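Local atomic coordinates of cellulose biosynthesis protein BcsG (Salmonella typhimurium LT2, PDB entry 5OLT), a protein that is required for cellulose biosynthesis and carries, outside the membrane, a zinc-binding domain of the alkaline phosphatase family. Residues A[33-44]-A[349-357]; A[297-305]-A[333-344]. One frame throughout, in Å; residues are numbered along the deposited sequence.

Contact 1 of 2, residues A[33-44]-A[349-357]; sequences WLNTFYAAEEKR and PQTAPVSEN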
loop_
_atom_site.group_PDB
_atom_site.type_symbol
_atom_site.label_atom_id
_atom_site.label_comp_id
_atom_site.label_asym_id
_atom_site.label_seq_id
_atom_site.Cartn_x
_atom_site.Cartn_y
_atom_site.Cartn_z
ATOM N N TRP A 33 2.926 14.098 21.285
ATOM C CA TRP A 33 2.016 13.189 20.605
ATOM C C TRP A 33 2.777 12.313 19.589
ATOM O O TRP A 33 2.554 11.087 19.546
ATOM C CB TRP A 33 0.859 13.951 19.929
ATOM C CG TRP A 33 -0.111 12.999 19.323
ATOM C CD1 TRP A 33 -1.184 12.428 19.926
ATOM C CD2 TRP A 33 -0.047 12.436 17.999
ATOM N NE1 TRP A 33 -1.784 11.536 19.078
ATOM C CE2 TRP A 33 -1.115 11.528 17.885
ATOM C CE3 TRP A 33 0.818 12.625 16.894
ATOM C CZ2 TRP A 33 -1.350 10.797 16.707
ATOM C CZ3 TRP A 33 0.589 11.884 15.729
ATOM C CH2 TRP A 33 -0.482 10.990 15.647
ATOM N N LEU A 34 3.665 12.938 18.812
ATOM C CA LEU A 34 4.405 12.158 17.828
ATOM C C LEU A 34 5.287 11.087 18.484
ATOM O O LEU A 34 5.358 9.958 18.001
ATOM C CB LEU A 34 5.206 13.075 16.911
ATOM C CG LEU A 34 5.970 12.403 15.748
ATOM C CD1 LEU A 34 4.984 11.800 14.719
ATOM C CD2 LEU A 34 6.899 13.388 15.066
ATOM N N ASN A 35 5.991 11.464 19.566
ATOM C CA ASN A 35 6.770 10.480 20.268
ATOM C C ASN A 35 5.908 9.348 20.834
ATOM O O ASN A 35 6.317 8.187 20.808
ATOM C CB ASN A 35 7.630 11.149 21.359
ATOM C CG ASN A 35 8.953 11.663 20.817
ATOM O OD1 ASN A 35 9.624 10.984 20.041
ATOM N ND2 ASN A 35 9.309 12.880 21.191
ATOM N N THR A 36 4.702 9.699 21.300
ATOM C CA THR A 36 3.726 8.702 21.808
ATOM C C THR A 36 3.291 7.759 20.678
ATOM O O THR A 36 3.225 6.551 20.873
ATOM C CB THR A 36 2.534 9.403 22.459
ATOM O OG1 THR A 36 3.045 10.181 23.537
ATOM C CG2 THR A 36 1.530 8.394 23.008
ATOM N N PHE A 37 3.055 8.342 19.492
ATOM C CA PHE A 37 2.739 7.543 18.311
ATOM C C PHE A 37 3.893 6.582 17.979
ATOM O O PHE A 37 3.673 5.391 17.794
ATOM C CB PHE A 37 2.416 8.496 17.146
ATOM C CG PHE A 37 2.325 7.826 15.778
ATOM C CD1 PHE A 37 1.148 7.219 15.353
ATOM C CD2 PHE A 37 3.419 7.826 14.919
ATOM C CE1 PHE A 37 1.054 6.617 14.088
ATOM C CE2 PHE A 37 3.352 7.210 13.670
ATOM C CZ PHE A 37 2.162 6.625 13.247
ATOM N N TYR A 38 5.138 7.077 17.950
ATOM C CA TYR A 38 6.251 6.204 17.620
ATOM C C TYR A 38 6.365 5.062 18.625
ATOM O O TYR A 38 6.632 3.938 18.245
ATOM C CB TYR A 38 7.577 6.965 17.612
ATOM C CG TYR A 38 7.792 7.929 16.464
ATOM C CD1 TYR A 38 7.300 7.675 15.159
ATOM C CD2 TYR A 38 8.539 9.106 16.668
ATOM C CE1 TYR A 38 7.561 8.593 14.112
ATOM C CE2 TYR A 38 8.784 10.003 15.642
ATOM C CZ TYR A 38 8.314 9.742 14.374
ATOM O OH TYR A 38 8.584 10.636 13.379
ATOM N N ALA A 39 6.181 5.380 19.920
ATOM C CA ALA A 39 6.298 4.346 20.970
ATOM C C ALA A 39 5.242 3.285 20.771
ATOM O O ALA A 39 5.548 2.101 20.833
ATOM C CB ALA A 39 6.179 4.976 22.343
ATOM N N ALA A 40 3.997 3.713 20.519
ATOM C CA ALA A 40 2.920 2.737 20.370
ATOM C C ALA A 40 3.152 1.887 19.128
ATOM O O ALA A 40 2.931 0.672 19.130
ATOM C CB ALA A 40 1.586 3.418 20.298
ATOM N N GLU A 41 3.563 2.531 18.037
ATOM C CA GLU A 41 3.732 1.797 16.782
ATOM C C GLU A 41 4.819 0.741 16.861
ATOM O O GLU A 41 4.725 -0.318 16.241
ATOM C CB GLU A 41 4.046 2.780 15.658
ATOM C CG GLU A 41 2.850 3.618 15.217
ATOM C CD GLU A 41 1.710 2.772 14.677
ATOM O OE1 GLU A 41 1.973 1.963 13.773
ATOM O OE2 GLU A 41 0.579 2.963 15.149
ATOM N N GLU A 42 5.891 1.021 17.619
ATOM C CA GLU A 42 7.025 0.107 17.675
ATOM C C GLU A 42 6.644 -1.215 18.364
ATOM O O GLU A 42 7.318 -2.228 18.139
ATOM C CB GLU A 42 8.211 0.782 18.358
ATOM C CG GLU A 42 9.468 -0.059 18.326
ATOM C CD GLU A 42 10.698 0.661 17.854
ATOM O OE1 GLU A 42 10.766 1.922 17.845
ATOM O OE2 GLU A 42 11.654 -0.084 17.538
ATOM N N LYS A 43 5.555 -1.203 19.146
ATOM C CA LYS A 43 5.071 -2.399 19.830
ATOM C C LYS A 43 4.100 -3.222 18.985
ATOM O O LYS A 43 3.658 -4.278 19.416
ATOM C CB LYS A 43 4.405 -1.990 21.154
ATOM C CG LYS A 43 5.383 -1.345 22.151
ATOM C CD LYS A 43 4.663 -1.164 23.476
ATOM C CE LYS A 43 5.567 -0.536 24.503
ATOM N NZ LYS A 43 6.163 -1.525 25.433
ATOM N N ARG A 44 3.774 -2.752 17.786
ATOM C CA ARG A 44 2.730 -3.390 16.968
ATOM C C ARG A 44 3.349 -4.301 15.939
ATOM O O ARG A 44 4.335 -3.960 15.293
ATOM C CB ARG A 44 1.898 -2.327 16.220
ATOM C CG ARG A 44 1.238 -1.333 17.131
ATOM C CD ARG A 44 0.452 -0.291 16.344
ATOM N NE ARG A 44 -0.856 -0.813 15.960
ATOM C CZ ARG A 44 -1.778 -0.095 15.316
ATOM N NH1 ARG A 44 -1.496 1.117 14.846
ATOM N NH2 ARG A 44 -2.963 -0.630 15.055
ATOM N N PRO A 349 -6.275 -3.362 12.173
ATOM C CA PRO A 349 -5.534 -2.293 12.862
ATOM C C PRO A 349 -5.769 -0.921 12.235
ATOM O O PRO A 349 -5.765 -0.764 11.004
ATOM C CB PRO A 349 -4.075 -2.697 12.700
ATOM C CG PRO A 349 -4.053 -3.678 11.615
ATOM C CD PRO A 349 -5.400 -4.353 11.545
ATOM N N GLN A 350 -5.981 0.066 13.098
ATOM C CA GLN A 350 -6.097 1.472 12.663
ATOM C C GLN A 350 -4.766 2.127 12.937
ATOM O O GLN A 350 -4.060 1.738 13.880
ATOM C CB GLN A 350 -7.172 2.234 13.448
ATOM C CG GLN A 350 -8.538 1.576 13.263
ATOM C CD GLN A 350 -9.641 2.297 13.981
ATOM O OE1 GLN A 350 -9.706 3.516 13.985
ATOM N NE2 GLN A 350 -10.579 1.521 14.540
ATOM N N THR A 351 -4.430 3.113 12.113
ATOM C CA THR A 351 -3.147 3.807 12.238
ATOM C C THR A 351 -3.422 5.271 11.991
ATOM O O THR A 351 -4.102 5.638 11.009
ATOM C CB THR A 351 -2.136 3.284 11.187
ATOM O OG1 THR A 351 -1.995 1.858 11.335
ATOM C CG2 THR A 351 -0.765 3.952 11.378
ATOM N N ALA A 352 -2.925 6.127 12.877
ATOM C CA ALA A 352 -3.085 7.571 12.676
ATOM C C ALA A 352 -2.361 7.984 11.384
ATOM O O ALA A 352 -1.324 7.370 11.022
ATOM C CB ALA A 352 -2.547 8.352 13.886
ATOM N N PRO A 353 -2.900 9.011 10.691
ATOM C CA PRO A 353 -2.282 9.468 9.422
ATOM C C PRO A 353 -1.089 10.375 9.662
ATOM O O PRO A 353 -1.197 11.578 9.702
ATOM C CB PRO A 353 -3.427 10.202 8.723
ATOM C CG PRO A 353 -4.217 10.739 9.860
ATOM C CD PRO A 353 -4.225 9.628 10.891
ATOM N N VAL A 354 0.029 9.750 9.879
ATOM C CA VAL A 354 1.306 10.434 10.058
ATOM C C VAL A 354 2.127 10.139 8.816
ATOM O O VAL A 354 2.211 8.985 8.384
ATOM C CB VAL A 354 2.032 9.878 11.297
ATOM C CG1 VAL A 354 3.451 10.450 11.398
ATOM C CG2 VAL A 354 1.192 10.154 12.556
ATOM N N SER A 355 2.731 11.171 8.231
ATOM C CA SER A 355 3.526 10.969 7.023
ATOM C C SER A 355 4.844 11.703 7.144
ATOM O O SER A 355 4.906 12.784 7.769
ATOM C CB SER A 355 2.780 11.494 5.789
ATOM O OG SER A 355 1.539 10.826 5.665
ATOM N N GLU A 356 5.882 11.124 6.562
ATOM C CA GLU A 356 7.206 11.717 6.668
ATOM C C GLU A 356 8.018 11.528 5.463
ATOM O O GLU A 356 7.906 10.516 4.767
ATOM C CB GLU A 356 8.043 11.024 7.776
ATOM C CG GLU A 356 7.371 10.868 9.076
ATOM C CD GLU A 356 8.306 10.422 10.170
ATOM O OE1 GLU A 356 9.577 10.593 10.111
ATOM O OE2 GLU A 356 7.699 9.926 11.114
ATOM N N ASN A 357 8.865 12.533 5.217
ATOM C CA ASN A 357 10.041 12.371 4.347
ATOM C C ASN A 357 11.236 12.748 5.251
ATOM O O ASN A 357 11.030 13.104 6.403
ATOM C CB ASN A 357 9.936 13.275 3.112
ATOM C CG ASN A 357 8.680 13.015 2.276
ATOM O OD1 ASN A 357 8.193 11.888 2.162
ATOM N ND2 ASN A 357 8.190 14.058 1.632
HETATM O O HOH W 1 0.379 0.817 11.876
HETATM O O HOH W 2 -1.612 4.892 15.175
#
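Val354 pushes its two methyls into the side of helix 27-42, at the place where the chain leading into the small antiparallel sheet that starts with strand 355-357 runs past the first helix of this domain. CG2 makes a CH-pi contact almost over the middle of the Phe37 ring, 3.7 Å from its centroid. The same methyl touches the edge of the Trp33 indole, with CH2 3.6 Å away, while CG1 reaches Leu34 CD1. Phe37 CG stands anti to its own nitrogen (chi1 169°), which turns the ring toward the 351-354 segment; Glu41 CG lies against the ring's opposite face. Ala352 CB meets the indole edge next to Val354, and Trp33 NE1 is bonded to Pro19 O.

Polar contacts hold both ends. At the strand end, Tyr38 OH donates to Glu356 OE2 at 2.5 Å, coming from above the carboxylate, whose plane is turned 52° from the ring; Glu356 OE1 accepts from His119 N. At the other end the Arg44 guanidinium clasps one backbone oxygen, Gln350 O, with NH1 at 2.8 Å and NH2 at 2.9 Å. NH1 also forms a salt bridge with Glu41 OE2, so two acceptors in the guanidinium plane fix its rotation. Waters extend Glu41 to the loop: one lies within hydrogen-bonding distance of OE2 and accepts from Ala352 N, and another joins OE1 to Thr351 OG1, 2.6 Å from that hydroxyl.

Contact 2 of 2, residues A[297-305]-A[333-344]; sequences KFFGMKAPH and LFTEDSVNWNKL. With CIT (citric acid), chain C.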
loop_
_atom_site.group_PDB
_atom_site.type_symbol
_atom_site.label_atom_id
_atom_site.label_comp_id
_atom_site.label_asym_id
_atom_site.label_seq_id
_atom_site.Cartn_x
_atom_site.Cartn_y
_atom_site.Cartn_z
ATOM N N LYS A 297 -8.763 -7.639 -3.609
ATOM C CA LYS A 297 -9.724 -8.497 -4.322
ATOM C C LYS A 297 -9.240 -9.929 -4.233
ATOM O O LYS A 297 -8.056 -10.209 -4.435
ATOM C CB LYS A 297 -9.821 -8.099 -5.805
ATOM C CG LYS A 297 -10.971 -8.752 -6.572
ATOM C CD LYS A 297 -11.172 -8.084 -7.935
ATOM C CE LYS A 297 -12.213 -8.836 -8.765
ATOM N NZ LYS A 297 -13.560 -8.904 -8.143
ATOM N N PHE A 298 -10.160 -10.838 -3.936
ATOM C CA PHE A 298 -9.845 -12.278 -3.940
ATOM C C PHE A 298 -10.439 -12.955 -5.172
ATOM O O PHE A 298 -11.588 -12.660 -5.572
ATOM C CB PHE A 298 -10.404 -12.950 -2.691
ATOM C CG PHE A 298 -9.816 -12.438 -1.397
ATOM C CD1 PHE A 298 -8.660 -13.035 -0.855
ATOM C CD2 PHE A 298 -10.423 -11.384 -0.702
ATOM C CE1 PHE A 298 -8.129 -12.567 0.353
ATOM C CE2 PHE A 298 -9.889 -10.910 0.482
ATOM C CZ PHE A 298 -8.745 -11.520 1.026
ATOM N N PHE A 299 -9.652 -13.811 -5.796
ATOM C CA PHE A 299 -10.062 -14.546 -6.990
ATOM C C PHE A 299 -10.012 -16.022 -6.658
ATOM O O PHE A 299 -9.172 -16.466 -5.845
ATOM C CB PHE A 299 -9.109 -14.282 -8.148
ATOM C CG PHE A 299 -9.127 -12.854 -8.620
ATOM C CD1 PHE A 299 -8.340 -11.877 -7.995
ATOM C CD2 PHE A 299 -9.935 -12.493 -9.676
ATOM C CE1 PHE A 299 -8.354 -10.566 -8.426
ATOM C CE2 PHE A 299 -9.968 -11.158 -10.093
ATOM C CZ PHE A 299 -9.163 -10.217 -9.478
ATOM N N GLY A 300 -10.938 -16.770 -7.256
ATOM C CA GLY A 300 -10.935 -18.218 -7.150
ATOM C C GLY A 300 -11.565 -18.738 -5.875
ATOM O O GLY A 300 -11.362 -19.916 -5.530
ATOM N N MET A 301 -12.321 -17.899 -5.164
ATOM C CA MET A 301 -13.004 -18.338 -3.937
ATOM C C MET A 301 -14.225 -19.194 -4.263
ATOM O O MET A 301 -14.955 -18.917 -5.222
ATOM C CB MET A 301 -13.453 -17.177 -3.075
ATOM C CG MET A 301 -12.294 -16.352 -2.504
ATOM S SD MET A 301 -12.921 -14.984 -1.520
ATOM C CE MET A 301 -13.674 -15.790 -0.103
ATOM N N LYS A 302 -14.481 -20.182 -3.415
ATOM C CA LYS A 302 -15.663 -21.033 -3.589
ATOM C C LYS A 302 -16.901 -20.150 -3.396
ATOM O O LYS A 302 -17.949 -20.357 -4.058
ATOM C CB LYS A 302 -15.648 -22.170 -2.557
ATOM C CG LYS A 302 -16.863 -23.096 -2.667
ATOM C CD LYS A 302 -16.813 -24.283 -1.729
ATOM C CE LYS A 302 -18.016 -25.183 -2.023
ATOM N NZ LYS A 302 -17.709 -26.129 -3.131
ATOM N N ALA A 303 -16.785 -19.168 -2.501
ATOM C CA ALA A 303 -17.859 -18.249 -2.124
ATOM C C ALA A 303 -17.380 -16.797 -2.263
ATOM O O ALA A 303 -17.115 -16.130 -1.289
ATOM C CB ALA A 303 -18.362 -18.561 -0.721
ATOM N N PRO A 304 -17.298 -16.319 -3.507
ATOM C CA PRO A 304 -16.814 -14.933 -3.707
ATOM C C PRO A 304 -17.691 -13.847 -3.082
ATOM O O PRO A 304 -18.898 -14.036 -2.906
ATOM C CB PRO A 304 -16.818 -14.777 -5.223
ATOM C CG PRO A 304 -17.729 -15.858 -5.721
ATOM C CD PRO A 304 -17.553 -17.002 -4.780
ATOM N N HIS A 305 -17.103 -12.699 -2.768
ATOM C CA HIS A 305 -17.872 -11.559 -2.260
ATOM C C HIS A 305 -18.776 -11.065 -3.400
ATOM O O HIS A 305 -18.372 -11.032 -4.568
ATOM C CB HIS A 305 -16.957 -10.420 -1.779
ATOM C CG HIS A 305 -17.709 -9.284 -1.171
ATOM N ND1 HIS A 305 -17.875 -8.069 -1.813
ATOM C CD2 HIS A 305 -18.414 -9.196 -0.015
ATOM C CE1 HIS A 305 -18.629 -7.281 -1.065
ATOM N NE2 HIS A 305 -18.989 -7.950 0.024
ATOM N N LEU A 333 -9.862 -19.427 3.452
ATOM C CA LEU A 333 -10.999 -18.622 3.035
ATOM C C LEU A 333 -11.386 -18.928 1.576
ATOM O O LEU A 333 -12.546 -18.713 1.209
ATOM C CB LEU A 333 -10.829 -17.130 3.350
ATOM C CG LEU A 333 -9.738 -16.341 2.689
ATOM C CD1 LEU A 333 -10.091 -16.051 1.257
ATOM C CD2 LEU A 333 -9.538 -15.004 3.397
ATOM N N PHE A 334 -10.448 -19.424 0.756
ATOM C CA PHE A 334 -10.733 -19.727 -0.648
ATOM C C PHE A 334 -11.612 -20.953 -0.858
ATOM O O PHE A 334 -12.186 -21.103 -1.919
ATOM C CB PHE A 334 -9.453 -19.931 -1.472
ATOM C CG PHE A 334 -8.614 -18.698 -1.631
ATOM C CD1 PHE A 334 -8.909 -17.792 -2.655
ATOM C CD2 PHE A 334 -7.521 -18.430 -0.768
ATOM C CE1 PHE A 334 -8.130 -16.649 -2.833
ATOM C CE2 PHE A 334 -6.738 -17.275 -0.942
ATOM C CZ PHE A 334 -7.060 -16.380 -1.979
ATOM N N THR A 335 -11.698 -21.820 0.150
ATOM C CA THR A 335 -12.453 -23.045 -0.018
ATOM C C THR A 335 -13.644 -23.151 0.925
ATOM O O THR A 335 -14.359 -24.172 0.899
ATOM C CB THR A 335 -11.530 -24.274 0.121
ATOM O OG1 THR A 335 -10.843 -24.172 1.364
ATOM C CG2 THR A 335 -10.523 -24.325 -1.018
ATOM N N GLU A 336 -13.892 -22.116 1.728
ATOM C CA GLU A 336 -15.060 -22.090 2.626
ATOM C C GLU A 336 -16.355 -22.011 1.825
ATOM O O GLU A 336 -16.454 -21.225 0.879
ATOM C CB GLU A 336 -14.998 -20.880 3.579
ATOM C CG GLU A 336 -14.011 -21.014 4.748
ATOM C CD GLU A 336 -14.298 -22.186 5.680
ATOM O OE1 GLU A 336 -15.465 -22.596 5.831
ATOM O OE2 GLU A 336 -13.356 -22.722 6.281
ATOM N N ASP A 337 -17.365 -22.792 2.217
ATOM C CA ASP A 337 -18.668 -22.686 1.553
ATOM C C ASP A 337 -19.307 -21.315 1.775
ATOM O O ASP A 337 -20.059 -20.832 0.936
ATOM C CB ASP A 337 -19.644 -23.741 2.115
ATOM C CG ASP A 337 -19.170 -25.194 1.918
ATOM O OD1 ASP A 337 -18.510 -25.518 0.900
ATOM O OD2 ASP A 337 -19.493 -26.038 2.792
ATOM N N SER A 338 -19.033 -20.711 2.928
ATOM C CA SER A 338 -19.627 -19.428 3.286
ATOM C C SER A 338 -18.543 -18.669 4.035
ATOM O O SER A 338 -17.965 -19.199 5.008
ATOM C CB SER A 338 -20.858 -19.648 4.186
ATOM O OG SER A 338 -21.432 -18.418 4.629
ATOM N N VAL A 339 -18.261 -17.448 3.576
ATOM C CA VAL A 339 -17.283 -16.574 4.263
ATOM C C VAL A 339 -17.949 -15.515 5.076
ATOM O O VAL A 339 -18.907 -14.876 4.622
ATOM C CB VAL A 339 -16.304 -15.951 3.232
ATOM C CG1 VAL A 339 -15.426 -14.840 3.832
ATOM C CG2 VAL A 339 -15.429 -17.079 2.702
ATOM N N ASN A 340 -17.464 -15.318 6.299
ATOM C CA ASN A 340 -17.959 -14.247 7.149
ATOM C C ASN A 340 -17.176 -12.968 6.813
ATOM O O ASN A 340 -16.141 -12.681 7.427
ATOM C CB ASN A 340 -17.768 -14.620 8.634
ATOM C CG ASN A 340 -18.374 -13.603 9.578
ATOM O OD1 ASN A 340 -18.708 -12.485 9.203
ATOM N ND2 ASN A 340 -18.527 -14.009 10.845
ATOM N N TRP A 341 -17.675 -12.242 5.824
ATOM C CA TRP A 341 -16.991 -11.034 5.316
ATOM C C TRP A 341 -16.924 -9.936 6.346
ATOM O O TRP A 341 -15.963 -9.158 6.359
ATOM C CB TRP A 341 -17.653 -10.525 4.035
ATOM C CG TRP A 341 -17.361 -11.424 2.893
ATOM C CD1 TRP A 341 -18.168 -12.444 2.403
ATOM C CD2 TRP A 341 -16.176 -11.456 2.112
ATOM N NE1 TRP A 341 -17.555 -13.071 1.368
ATOM C CE2 TRP A 341 -16.329 -12.498 1.155
ATOM C CE3 TRP A 341 -14.999 -10.684 2.101
ATOM C CZ2 TRP A 341 -15.354 -12.798 0.199
ATOM C CZ3 TRP A 341 -14.017 -10.998 1.132
ATOM C CH2 TRP A 341 -14.211 -12.049 0.206
ATOM N N ASN A 342 -17.926 -9.848 7.211
ATOM C CA ASN A 342 -17.845 -8.907 8.329
ATOM C C ASN A 342 -16.690 -9.159 9.223
ATOM O O ASN A 342 -15.896 -8.265 9.470
ATOM C CB ASN A 342 -19.123 -8.960 9.137
ATOM C CG ASN A 342 -20.260 -8.465 8.353
ATOM O OD1 ASN A 342 -20.986 -9.250 7.750
ATOM N ND2 ASN A 342 -20.406 -7.157 8.297
ATOM N N LYS A 343 -16.554 -10.385 9.685
ATOM C CA LYS A 343 -15.453 -10.736 10.576
ATOM C C LYS A 343 -14.114 -10.515 9.873
ATOM O O LYS A 343 -13.194 -9.954 10.475
ATOM C CB LYS A 343 -15.585 -12.193 11.020
ATOM C CG LYS A 343 -14.553 -12.629 12.042
ATOM C CD LYS A 343 -14.840 -14.052 12.444
ATOM C CE LYS A 343 -13.907 -14.510 13.535
ATOM N NZ LYS A 343 -14.182 -15.957 13.805
ATOM N N LEU A 344 -14.021 -10.919 8.606
ATOM C CA LEU A 344 -12.768 -10.771 7.852
ATOM C C LEU A 344 -12.325 -9.309 7.744
ATOM O O LEU A 344 -11.123 -9.054 7.722
ATOM C CB LEU A 344 -12.913 -11.379 6.461
ATOM C CG LEU A 344 -11.681 -11.314 5.532
ATOM C CD1 LEU A 344 -10.500 -12.069 6.139
ATOM C CD2 LEU A 344 -12.057 -11.936 4.197
HETATM C C1 CIT C . -20.682 -6.224 5.162
HETATM O O1 CIT C . -21.597 -6.199 6.014
HETATM O O2 CIT C . -19.968 -5.234 4.900
HETATM C C2 CIT C . -20.399 -7.499 4.410
HETATM C C3 CIT C . -21.630 -7.898 3.604
HETATM O O7 CIT C . -22.814 -7.625 4.360
HETATM C C4 CIT C . -21.529 -9.387 3.302
HETATM C C5 CIT C . -22.473 -9.761 2.191
HETATM O O3 CIT C . -23.400 -10.575 2.436
HETATM O O4 CIT C . -22.276 -9.239 1.071
HETATM C C6 CIT C . -21.751 -7.106 2.323
HETATM O O5 CIT C . -20.766 -7.014 1.546
HETATM O O6 CIT C . -22.863 -6.563 2.100
HETATM O O HOH W 3 -14.802 -19.365 -0.320
HETATM O O HOH W 4 -18.517 -15.949 0.795
HETATM O O HOH W 5 -20.060 -14.064 -0.129
#
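Phe334 O is approached by two neighbouring groups of the loop that leaves strand 291-299 of the central mixed sheet of this alkaline phosphatase-like domain. Lys302 N hydrogen-bonds to it at 2.9 Å from above the carbonyl plane, and the CA-H of Met301 makes a longer contact, CA lying 3.5 Å from the oxygen. A water close by bridges the same two segments, accepting from Ala303 N and donating to Leu333 O and Glu336 O. A second water ties Ala303 O to Val339 N and Trp341 NE1.

Next to these bonds lies an apolar cluster. Phe298 turns its edge toward the face of Phe334 in an offset edge-to-face pair (centroids 6.0 Å apart, planes at 71°), and Leu333 CD1 sits over the middle of the Phe334 ring. Met301, modelled in two conformers, places its sulfur at the edge of the Trp341 indole in a Met-aromatic contact; in the conformer described, its CE also touches Val339 CG2.

Trp341 opens the short helix 341-345, capped by Asn340, whose OD1 accepts from Lys343 N. With chi1 at -176° the His305 imidazole extends away from its own N, turning its edge to the indole face and letting NE2 reach a citrate, probably from the crystallisation liquor. His305 CB lies over the six-membered ring of Trp341, 3.7 Å from its centroid, and Val339 CG1 packs on the opposite face, 3.6 Å above the indole plane.

Overall arrangement
The two contacts are separate parts of one domain: their centres are 31 Å apart, their nearest atoms about 8 Å, and they do not touch. The chain joins them directly, since helix 341-345 of contact 2 is followed by the 349-357 segment of contact 1. The 355-357 end of contact 1 approaches the zinc-binding region. In the conformer described, Asn357 hydrogen-bonds Thr99 and Ser100, just ahead of the zinc ligand Ser102. Contact 2 is at the other end of the central sheet: Phe299 pairs with Val259, where strand 259-265 begins, whereas the zinc ligands Glu266 and His267 follow that strand's far end. The citrate beside His305 is therefore probably well away from the metal.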